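Local coordinates for protein fatty acid amide hydrolase (Candida albicans, PDB 6KVR) that probably hydrolyses monocarboxylic acid amides to the free carboxylate and ammonium, as a member of the amidase signature family, at residues I155-M161 and F197-Q203; M122-E128 and Y163-H169; A345-D349 and L363-V367. The contacts are given in a common frame with arbitrary orientation. Residue numbers count along the deposited sequence, not the author numbering.

Contact 1: residues I155-M161 and F197-Q203; sequences ISLKEQM and FYVRTSQ
Two polar side chains close the C-terminal ends of a parallel strand pair. Q203 suits its place because its amide works both ways: Q203 NE2 donates to E159 OE1 (2.6 Å) and Q203 OE1 weakly accepts from Q160 N (3.1 Å). R200 (chi1 m, chi2 t, chi3 p), rich in N-H groups, curls over the turn, NH2 donating to E159 O (2.8 Å) and weakly to M161 O (3.2 Å); E159 OE2 lies 3.8 Å from R200 NH2, a long salt bridge. Strands 155-158 and 199-201 run at 41°, axes 4.6 Å apart, in parallel register L157-R200 and K158-T201; a type I turn runs from K158, the last strand residue, to M161. Backbone hydrogen bonds join T201 N to L157 O (2.9 Å), E159 N to T201 O (3.2 Å) and, weakly, L157 N to V199 O (3.4 Å). Where the strands splay, water 1 joins I155 O (2.7 Å), V199 O (2.7 Å) and Y198 N (2.9 Å). L157 places CD1 3.8 Å from the F197 ring centroid, a CH-pi contact over its face. Extended K158 (all t) brings NZ to hydroxyls S233 OG and S252 OG, a geometry consistent with the predicted charge relay of the amidase Ser-cisSer-Lys triad.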
loop_
_atom_site.group_PDB
_atom_site.type_symbol
_atom_site.label_atom_id
_atom_site.label_comp_id
_atom_site.label_asym_id
_atom_site.label_seq_id
_atom_site.Cartn_x
_atom_site.Cartn_y
_atom_site.Cartn_z
ATOM N N ILE A 155 -10.431 27.192 -5.425
ATOM C CA ILE A 155 -9.756 26.248 -4.542
ATOM C C ILE A 155 -8.327 26.732 -4.345
ATOM O O ILE A 155 -7.657 27.102 -5.314
ATOM C CB ILE A 155 -9.815 24.821 -5.122
ATOM C CG1 ILE A 155 -11.251 24.290 -5.024
ATOM C CG2 ILE A 155 -8.824 23.876 -4.429
ATOM C CD1 ILE A 155 -11.407 22.824 -5.352
ATOM N N SER A 156 -7.885 26.784 -3.088
ATOM C CA SER A 156 -6.518 27.164 -2.769
ATOM C C SER A 156 -5.626 25.925 -2.683
ATOM O O SER A 156 -6.074 24.838 -2.314
ATOM C CB SER A 156 -6.464 27.941 -1.453
ATOM O OG SER A 156 -7.083 27.201 -0.418
ATOM N N LEU A 157 -4.350 26.107 -3.009
ATOM C CA LEU A 157 -3.416 25.010 -3.237
ATOM C C LEU A 157 -2.154 25.226 -2.411
ATOM O O LEU A 157 -1.573 26.318 -2.425
ATOM C CB LEU A 157 -3.056 24.911 -4.717
ATOM C CG LEU A 157 -4.194 24.616 -5.694
ATOM C CD1 LEU A 157 -3.726 24.885 -7.088
ATOM C CD2 LEU A 157 -4.699 23.179 -5.548
ATOM N N LYS A 158 -1.745 24.194 -1.675
ATOM C CA LYS A 158 -0.465 24.249 -0.978
ATOM C C LYS A 158 0.651 24.402 -2.007
ATOM O O LYS A 158 0.618 23.768 -3.065
ATOM C CB LYS A 158 -0.279 22.986 -0.134
ATOM C CG LYS A 158 0.844 23.023 0.888
ATOM C CD LYS A 158 0.907 21.695 1.646
ATOM C CE LYS A 158 2.133 21.634 2.564
ATOM N NZ LYS A 158 2.003 20.591 3.639
ATOM N N GLU A 159 1.624 25.268 -1.701
ATOM C CA GLU A 159 2.642 25.638 -2.686
ATOM C C GLU A 159 3.441 24.432 -3.189
ATOM O O GLU A 159 3.771 24.357 -4.379
ATOM C CB GLU A 159 3.596 26.689 -2.099
ATOM C CG GLU A 159 4.561 27.321 -3.128
ATOM C CD GLU A 159 5.798 26.447 -3.457
ATOM O OE1 GLU A 159 6.076 25.464 -2.722
ATOM O OE2 GLU A 159 6.487 26.738 -4.465
ATOM N N GLN A 160 3.794 23.497 -2.304
ATOM C CA GLN A 160 4.724 22.431 -2.687
ATOM C C GLN A 160 4.211 21.550 -3.831
ATOM O O GLN A 160 5.008 20.815 -4.427
ATOM C CB GLN A 160 5.070 21.572 -1.459
ATOM C CG GLN A 160 3.873 20.828 -0.850
ATOM C CD GLN A 160 3.839 19.383 -1.270
ATOM O OE1 GLN A 160 4.882 18.797 -1.596
ATOM N NE2 GLN A 160 2.650 18.781 -1.246
HETATM N N MSE A 161 2.929 21.610 -4.168
HETATM C CA MSE A 161 2.423 20.830 -5.299
HETATM C C MSE A 161 2.800 21.473 -6.623
HETATM O O MSE A 161 2.625 22.679 -6.799
HETATM C CB MSE A 161 0.901 20.673 -5.227
HETATM C CG MSE A 161 0.416 19.931 -4.006
HETATM SE SE MSE A 161 -1.547 19.790 -3.933
HETATM C CE MSE A 161 -1.893 21.642 -3.529
ATOM N N PHE A 197 -8.235 28.325 -9.959
ATOM C CA PHE A 197 -7.031 28.527 -9.152
ATOM C C PHE A 197 -6.560 29.971 -9.212
ATOM O O PHE A 197 -6.688 30.637 -10.241
ATOM C CB PHE A 197 -5.883 27.633 -9.625
ATOM C CG PHE A 197 -6.215 26.169 -9.638
ATOM C CD1 PHE A 197 -6.878 25.577 -8.573
ATOM C CD2 PHE A 197 -5.836 25.374 -10.712
ATOM C CE1 PHE A 197 -7.159 24.201 -8.579
ATOM C CE2 PHE A 197 -6.109 24.004 -10.723
ATOM C CZ PHE A 197 -6.769 23.426 -9.668
ATOM N N TYR A 198 -5.944 30.429 -8.114
ATOM C CA TYR A 198 -5.560 31.831 -8.002
ATOM C C TYR A 198 -4.552 32.107 -6.890
ATOM O O TYR A 198 -3.893 33.148 -6.922
ATOM C CB TYR A 198 -6.809 32.708 -7.784
ATOM C CG TYR A 198 -7.632 32.331 -6.569
ATOM C CD1 TYR A 198 -8.325 31.124 -6.517
ATOM C CD2 TYR A 198 -7.699 33.167 -5.466
ATOM C CE1 TYR A 198 -9.067 30.774 -5.404
ATOM C CE2 TYR A 198 -8.438 32.822 -4.350
ATOM C CZ TYR A 198 -9.129 31.635 -4.330
ATOM O OH TYR A 198 -9.875 31.293 -3.229
ATOM N N VAL A 199 -4.426 31.217 -5.899
ATOM C CA VAL A 199 -3.524 31.434 -4.764
ATOM C C VAL A 199 -2.845 30.121 -4.367
ATOM O O VAL A 199 -3.471 29.053 -4.359
ATOM C CB VAL A 199 -4.267 32.042 -3.553
ATOM C CG1 VAL A 199 -5.404 31.143 -3.103
ATOM C CG2 VAL A 199 -3.319 32.282 -2.399
ATOM N N ARG A 200 -1.554 30.206 -4.042
ATOM C CA ARG A 200 -0.786 29.083 -3.519
ATOM C C ARG A 200 -0.238 29.507 -2.168
ATOM O O ARG A 200 0.348 30.591 -2.046
ATOM C CB ARG A 200 0.351 28.668 -4.472
ATOM C CG ARG A 200 -0.166 28.160 -5.827
ATOM C CD ARG A 200 0.932 28.069 -6.872
ATOM N NE ARG A 200 1.800 26.932 -6.609
ATOM C CZ ARG A 200 3.014 26.789 -7.121
ATOM N NH1 ARG A 200 3.525 27.692 -7.937
ATOM N NH2 ARG A 200 3.719 25.695 -6.831
ATOM N N THR A 201 -0.433 28.658 -1.164
ATOM C CA THR A 201 -0.335 29.044 0.236
ATOM C C THR A 201 0.976 28.599 0.864
ATOM O O THR A 201 1.659 27.691 0.376
ATOM C CB THR A 201 -1.503 28.461 1.027
ATOM O OG1 THR A 201 -1.640 27.067 0.713
ATOM C CG2 THR A 201 -2.795 29.189 0.665
ATOM N N SER A 202 1.281 29.216 2.001
ATOM C CA SER A 202 2.576 29.101 2.651
ATOM C C SER A 202 2.725 27.785 3.401
ATOM O O SER A 202 1.753 27.083 3.703
ATOM C CB SER A 202 2.813 30.265 3.614
ATOM O OG SER A 202 1.822 30.250 4.636
ATOM N N GLN A 203 3.983 27.480 3.706
ATOM C CA GLN A 203 4.417 26.247 4.340
ATOM C C GLN A 203 5.770 26.522 4.980
ATOM O O GLN A 203 6.495 27.410 4.529
ATOM C CB GLN A 203 4.526 25.115 3.310
ATOM C CG GLN A 203 5.589 25.418 2.275
ATOM C CD GLN A 203 5.230 24.961 0.886
ATOM O OE1 GLN A 203 4.233 24.259 0.677
ATOM N NE2 GLN A 203 6.033 25.373 -0.085
HETATM O O HOH W 1 -5.430 28.392 -6.123
HETATM O O HOH W 2 0.782 24.395 -5.708
#

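Contact 2: residues M122-E128 and Y163-H169; sequences MELFIDE and YKDKITH
A cation-pi and salt-bridge cluster ties the edge strand 123-124 and the start of helix 126-143 to the loop that follows strand 155-158. The first segment is extended at E123 and L124, turns through F125 in the N-cap position, and enters the helix at I126. M122 and E123 both face R200 of strand 199-201, a classic beta bulge. In the second segment Y163 to K166 form a type II turn, with D165 in a left-handed conformation (phi 67°, psi 26°) and K166 N bonded to Y163 O (3.2 Å). K166 (chi1 m, chi2 and chi3 t) reaches across: NZ sits 3.3 Å from the centroid of the F125 ring, 8° off its normal, and pairs with E128 OE1 at 2.8 Å. Lysine suits this place because its long chain lays CE over the same ring face, 4.1 Å from the F125 centroid, before delivering the charge. The F125 edge meets the face of Y163, centroids 5.2 Å apart and planes at 60°. Water 4 joins E128 OE1 (2.5 Å) to Y163 OH (2.6 Å); water 3 joins E123 OE1 (2.8 Å) to I167 N (3.2 Å), while E123 OE2 pairs with R200. Selenomethionine M122 puts SE at the edge of H169, 4.9 Å from its centroid. One ammonium thus satisfies both a carboxylate and an aromatic face in a partly buried cluster.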
loop_
_atom_site.group_PDB
_atom_site.type_symbol
_atom_site.label_atom_id
_atom_site.label_comp_id
_atom_site.label_asym_id
_atom_site.label_seq_id
_atom_site.Cartn_x
_atom_site.Cartn_y
_atom_site.Cartn_z
HETATM N N MSE A 122 1.848 32.552 -0.714
HETATM C CA MSE A 122 3.216 32.643 -1.253
HETATM C C MSE A 122 3.225 33.150 -2.690
HETATM O O MSE A 122 4.224 33.700 -3.161
HETATM C CB MSE A 122 3.948 31.290 -1.223
HETATM C CG MSE A 122 3.827 30.516 0.059
HETATM SE SE MSE A 122 5.462 29.489 0.527
HETATM C CE MSE A 122 6.640 30.985 0.164
ATOM N N GLU A 123 2.115 32.917 -3.389
ATOM C CA GLU A 123 1.950 33.323 -4.773
ATOM C C GLU A 123 0.495 33.707 -4.968
ATOM O O GLU A 123 -0.410 33.023 -4.481
ATOM C CB GLU A 123 2.343 32.207 -5.758
ATOM C CG GLU A 123 3.833 32.170 -6.127
ATOM C CD GLU A 123 4.124 31.397 -7.427
ATOM O OE1 GLU A 123 5.253 31.523 -7.972
ATOM O OE2 GLU A 123 3.224 30.659 -7.896
ATOM N N LEU A 124 0.276 34.814 -5.664
ATOM C CA LEU A 124 -1.060 35.289 -5.979
ATOM C C LEU A 124 -1.140 35.496 -7.477
ATOM O O LEU A 124 -0.218 36.055 -8.072
ATOM C CB LEU A 124 -1.355 36.596 -5.260
ATOM C CG LEU A 124 -2.066 36.532 -3.920
ATOM C CD1 LEU A 124 -2.134 37.949 -3.335
ATOM C CD2 LEU A 124 -3.441 35.963 -4.138
ATOM N N PHE A 125 -2.214 35.017 -8.093
ATOM C CA PHE A 125 -2.379 35.241 -9.525
ATOM C C PHE A 125 -3.873 35.427 -9.796
ATOM O O PHE A 125 -4.526 34.615 -10.469
ATOM C CB PHE A 125 -1.761 34.136 -10.391
ATOM C CG PHE A 125 -1.833 32.743 -9.813
ATOM C CD1 PHE A 125 -0.909 32.308 -8.864
ATOM C CD2 PHE A 125 -2.776 31.838 -10.280
ATOM C CE1 PHE A 125 -0.951 30.986 -8.359
ATOM C CE2 PHE A 125 -2.833 30.528 -9.792
ATOM C CZ PHE A 125 -1.918 30.102 -8.824
ATOM N N ILE A 126 -4.403 36.547 -9.274
ATOM C CA ILE A 126 -5.836 36.824 -9.365
ATOM C C ILE A 126 -6.249 37.008 -10.818
ATOM O O ILE A 126 -7.331 36.571 -11.229
ATOM C CB ILE A 126 -6.192 38.061 -8.510
ATOM C CG1 ILE A 126 -5.808 37.844 -7.041
ATOM C CG2 ILE A 126 -7.674 38.401 -8.621
ATOM C CD1 ILE A 126 -6.364 36.571 -6.441
ATOM N N ASP A 127 -5.391 37.654 -11.618
ATOM C CA ASP A 127 -5.699 37.889 -13.028
ATOM C C ASP A 127 -5.860 36.575 -13.794
ATOM O O ASP A 127 -6.827 36.401 -14.551
ATOM C CB ASP A 127 -4.608 38.760 -13.654
ATOM C CG ASP A 127 -3.205 38.195 -13.430
ATOM O OD1 ASP A 127 -2.235 38.710 -14.050
ATOM O OD2 ASP A 127 -3.066 37.241 -12.631
ATOM N N GLU A 128 -4.926 35.630 -13.607
ATOM C CA GLU A 128 -5.085 34.329 -14.248
ATOM C C GLU A 128 -6.329 33.628 -13.741
ATOM O O GLU A 128 -7.032 32.964 -14.507
ATOM C CB GLU A 128 -3.861 33.456 -14.002
ATOM C CG GLU A 128 -2.551 34.024 -14.512
ATOM C CD GLU A 128 -1.379 33.150 -14.107
ATOM O OE1 GLU A 128 -1.543 31.913 -14.111
ATOM O OE2 GLU A 128 -0.307 33.692 -13.770
ATOM N N TYR A 163 2.777 23.169 -9.884
ATOM C CA TYR A 163 1.853 23.977 -10.662
ATOM C C TYR A 163 2.536 24.287 -11.984
ATOM O O TYR A 163 3.669 24.786 -11.997
ATOM C CB TYR A 163 1.470 25.277 -9.932
ATOM C CG TYR A 163 0.236 25.951 -10.506
ATOM C CD1 TYR A 163 0.308 26.681 -11.682
ATOM C CD2 TYR A 163 -1.004 25.845 -9.870
ATOM C CE1 TYR A 163 -0.810 27.299 -12.205
ATOM C CE2 TYR A 163 -2.135 26.453 -10.392
ATOM C CZ TYR A 163 -2.025 27.185 -11.559
ATOM O OH TYR A 163 -3.130 27.789 -12.100
ATOM N N LYS A 164 1.839 24.006 -13.086
ATOM C CA LYS A 164 2.426 24.128 -14.414
ATOM C C LYS A 164 2.970 25.530 -14.655
ATOM O O LYS A 164 2.269 26.527 -14.468
ATOM C CB LYS A 164 1.382 23.779 -15.468
ATOM C CG LYS A 164 1.661 24.352 -16.832
ATOM C CD LYS A 164 0.652 23.843 -17.844
ATOM C CE LYS A 164 0.981 24.378 -19.235
ATOM N NZ LYS A 164 0.407 23.530 -20.318
ATOM N N ASP A 165 4.245 25.591 -15.043
ATOM C CA ASP A 165 4.924 26.804 -15.473
ATOM C C ASP A 165 5.089 27.813 -14.350
ATOM O O ASP A 165 5.219 29.004 -14.612
ATOM C CB ASP A 165 4.219 27.455 -16.663
ATOM C CG ASP A 165 4.285 26.583 -17.903
ATOM O OD1 ASP A 165 5.303 25.872 -18.043
ATOM O OD2 ASP A 165 3.329 26.589 -18.715
ATOM N N LYS A 166 5.127 27.360 -13.101
ATOM C CA LYS A 166 5.364 28.252 -11.976
ATOM C C LYS A 166 6.381 27.638 -11.032
ATOM O O LYS A 166 6.488 26.413 -10.923
ATOM C CB LYS A 166 4.077 28.563 -11.234
ATOM C CG LYS A 166 3.316 29.678 -11.887
ATOM C CD LYS A 166 1.965 29.886 -11.254
ATOM C CE LYS A 166 1.276 31.105 -11.865
ATOM N NZ LYS A 166 -0.126 30.704 -11.984
ATOM N N ILE A 167 7.157 28.513 -10.383
ATOM C CA ILE A 167 8.112 28.059 -9.386
ATOM C C ILE A 167 7.407 27.146 -8.407
ATOM O O ILE A 167 6.314 27.459 -7.919
ATOM C CB ILE A 167 8.739 29.249 -8.642
ATOM C CG1 ILE A 167 9.642 30.067 -9.557
ATOM C CG2 ILE A 167 9.522 28.752 -7.423
ATOM C CD1 ILE A 167 9.948 31.470 -8.962
ATOM N N THR A 168 8.037 26.008 -8.116
ATOM C CA THR A 168 7.575 25.078 -7.097
ATOM C C THR A 168 8.781 24.710 -6.247
ATOM O O THR A 168 9.644 23.940 -6.681
ATOM C CB THR A 168 6.932 23.848 -7.726
ATOM O OG1 THR A 168 5.882 24.277 -8.591
ATOM C CG2 THR A 168 6.358 22.915 -6.647
ATOM N N HIS A 169 8.850 25.264 -5.046
ATOM C CA HIS A 169 10.046 25.135 -4.241
ATOM C C HIS A 169 9.840 24.366 -2.951
ATOM O O HIS A 169 10.834 23.956 -2.338
ATOM C CB HIS A 169 10.621 26.532 -3.928
ATOM C CG HIS A 169 9.631 27.464 -3.305
ATOM N ND1 HIS A 169 9.070 27.229 -2.068
ATOM C CD2 HIS A 169 9.099 28.630 -3.745
ATOM C CE1 HIS A 169 8.232 28.210 -1.774
ATOM N NE2 HIS A 169 8.240 29.077 -2.772
HETATM O O HOH W 3 6.312 31.634 -10.559
HETATM O O HOH W 4 -2.846 29.801 -13.718
#

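Contact 3: residues A345-D349 and L363-V367; sequences AIIRD and LNTVV
A345 and I346 lie on strand 343-346, and R348 bends the backbone (phi -85°, psi -21°); L363-V367 is one turn of helix 357-372, with V367 N bonded to L363 O at 3.0 Å. Together they belong to the beta-alpha-beta unit of strand 343-346, helix 357-372 and strand 376-379, whose two strands are parallel neighbours in the central sheet. The nearest CA pairs are R348-L363 at 7.5 Å and I346-V367 at 7.9 Å, so the first segment passes the L363 and V367 side of the helix, a spacing of i and i+4. I346 (chi1 m, chi2 m) points toward the helix, its CG2 3.7 Å from V367 CG2 and 4.2 Å from L363 CD1. Branched aliphatic side chains suit this buried interface, since they fill space between sheet and helix without needing polar partners. The CA-CB bond of I347 points away from the helix, yet its carbonyl O lies 3.3 Å from L363 CD2. L363 (chi1 t, chi2 p) also packs against L543 of strand 540-546. At the margin R348 (chi2 -96°, chi3 t) carries its guanidinium across V367, whose CG2 lies over one face; NH2 comes 3.6 Å from V367 CG1 and forms a salt bridge with E379. Arginine suits this margin, its face on valine and its N-H edge toward acceptors: R348 NH1 donates to the amide oxygen N364 OD1 at 3.2 Å.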
loop_
_atom_site.group_PDB
_atom_site.type_symbol
_atom_site.label_atom_id
_atom_site.label_comp_id
_atom_site.label_asym_id
_atom_site.label_seq_id
_atom_site.Cartn_x
_atom_site.Cartn_y
_atom_site.Cartn_z
ATOM N N ALA A 345 -14.846 5.666 21.231
ATOM C CA ALA A 345 -13.797 5.611 22.235
ATOM C C ALA A 345 -13.142 6.982 22.369
ATOM O O ALA A 345 -12.878 7.662 21.372
ATOM C CB ALA A 345 -12.760 4.546 21.870
ATOM N N ILE A 346 -12.900 7.400 23.610
ATOM C CA ILE A 346 -12.434 8.748 23.910
ATOM C C ILE A 346 -11.008 8.668 24.421
ATOM O O ILE A 346 -10.715 7.895 25.340
ATOM C CB ILE A 346 -13.334 9.451 24.944
ATOM C CG1 ILE A 346 -14.811 9.268 24.579
ATOM C CG2 ILE A 346 -12.984 10.948 25.039
ATOM C CD1 ILE A 346 -15.203 9.934 23.268
ATOM N N ILE A 347 -10.126 9.475 23.840
ATOM C CA ILE A 347 -8.778 9.658 24.364
ATOM C C ILE A 347 -8.770 11.001 25.080
ATOM O O ILE A 347 -8.831 12.055 24.437
ATOM C CB ILE A 347 -7.717 9.583 23.255
ATOM C CG1 ILE A 347 -7.616 8.151 22.713
ATOM C CG2 ILE A 347 -6.347 10.051 23.762
ATOM C CD1 ILE A 347 -6.627 7.991 21.555
ATOM N N ARG A 348 -8.729 10.973 26.416
ATOM C CA ARG A 348 -8.605 12.205 27.194
ATOM C C ARG A 348 -7.165 12.659 27.352
ATOM O O ARG A 348 -6.928 13.842 27.637
ATOM C CB ARG A 348 -9.202 12.031 28.597
ATOM C CG ARG A 348 -10.555 11.375 28.630
ATOM C CD ARG A 348 -11.618 12.418 28.696
ATOM N NE ARG A 348 -12.951 11.856 28.866
ATOM C CZ ARG A 348 -14.009 12.589 29.179
ATOM N NH1 ARG A 348 -13.902 13.891 29.391
ATOM N NH2 ARG A 348 -15.203 12.006 29.268
ATOM N N ASP A 349 -6.211 11.742 27.187
ATOM C CA ASP A 349 -4.794 11.968 27.440
ATOM C C ASP A 349 -4.053 10.825 26.761
ATOM O O ASP A 349 -4.317 9.655 27.063
ATOM C CB ASP A 349 -4.520 12.025 28.954
ATOM C CG ASP A 349 -3.061 12.356 29.307
ATOM O OD1 ASP A 349 -2.118 11.633 28.904
ATOM O OD2 ASP A 349 -2.858 13.370 30.006
ATOM N N LEU A 363 -13.227 18.887 24.907
ATOM C CA LEU A 363 -13.402 17.444 24.816
ATOM C C LEU A 363 -14.512 16.974 25.756
ATOM O O LEU A 363 -15.429 16.248 25.350
ATOM C CB LEU A 363 -12.078 16.752 25.129
ATOM C CG LEU A 363 -12.066 15.234 24.956
ATOM C CD1 LEU A 363 -12.694 14.844 23.618
ATOM C CD2 LEU A 363 -10.637 14.712 25.075
ATOM N N ASN A 364 -14.467 17.419 27.014
ATOM C CA ASN A 364 -15.483 17.011 27.982
ATOM C C ASN A 364 -16.883 17.456 27.560
ATOM O O ASN A 364 -17.856 16.709 27.728
ATOM C CB ASN A 364 -15.144 17.572 29.362
ATOM C CG ASN A 364 -16.044 17.025 30.430
ATOM O OD1 ASN A 364 -16.042 15.826 30.696
ATOM N ND2 ASN A 364 -16.841 17.891 31.035
ATOM N N THR A 365 -17.007 18.666 27.015
ATOM C CA THR A 365 -18.322 19.135 26.581
ATOM C C THR A 365 -18.846 18.293 25.421
ATOM O O THR A 365 -20.044 17.989 25.357
ATOM C CB THR A 365 -18.264 20.620 26.195
ATOM O OG1 THR A 365 -17.912 21.408 27.342
ATOM C CG2 THR A 365 -19.612 21.109 25.680
ATOM N N VAL A 366 -17.959 17.885 24.503
ATOM C CA VAL A 366 -18.420 17.131 23.338
ATOM C C VAL A 366 -18.837 15.722 23.750
ATOM O O VAL A 366 -19.858 15.201 23.284
ATOM C CB VAL A 366 -17.337 17.132 22.238
ATOM C CG1 VAL A 366 -17.623 16.077 21.160
ATOM C CG2 VAL A 366 -17.241 18.520 21.606
ATOM N N VAL A 367 -18.072 15.096 24.646
ATOM C CA VAL A 367 -18.434 13.768 25.134
ATOM C C VAL A 367 -19.809 13.799 25.800
ATOM O O VAL A 367 -20.637 12.904 25.590
ATOM C CB VAL A 367 -17.354 13.233 26.091
ATOM C CG1 VAL A 367 -17.868 12.016 26.842
ATOM C CG2 VAL A 367 -16.069 12.880 25.320
#

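How the contacts relate
All three contacts reach the same mixed sheet, but at different places. Contacts 1 and 2 are neighbours, centres 8 Å apart, and their segments alternate along the chain. Strands 199-201 and 123-124 lie side by side, with a probable hydrogen bond from F125 N to Y198 O (2.8 Å); R200 NH1 likewise reaches I167 O (2.8 Å), so one arginine serves both contacts. Contact 1 contains K158 of the predicted charge relay, whereas the M122 side chain of contact 2 stays about 8 Å from that of K158. Contact 3 lies across the chain's centre, its centre about 33 Å from that of contact 1 and 42 Å from that of contact 2, away from the predicted active site.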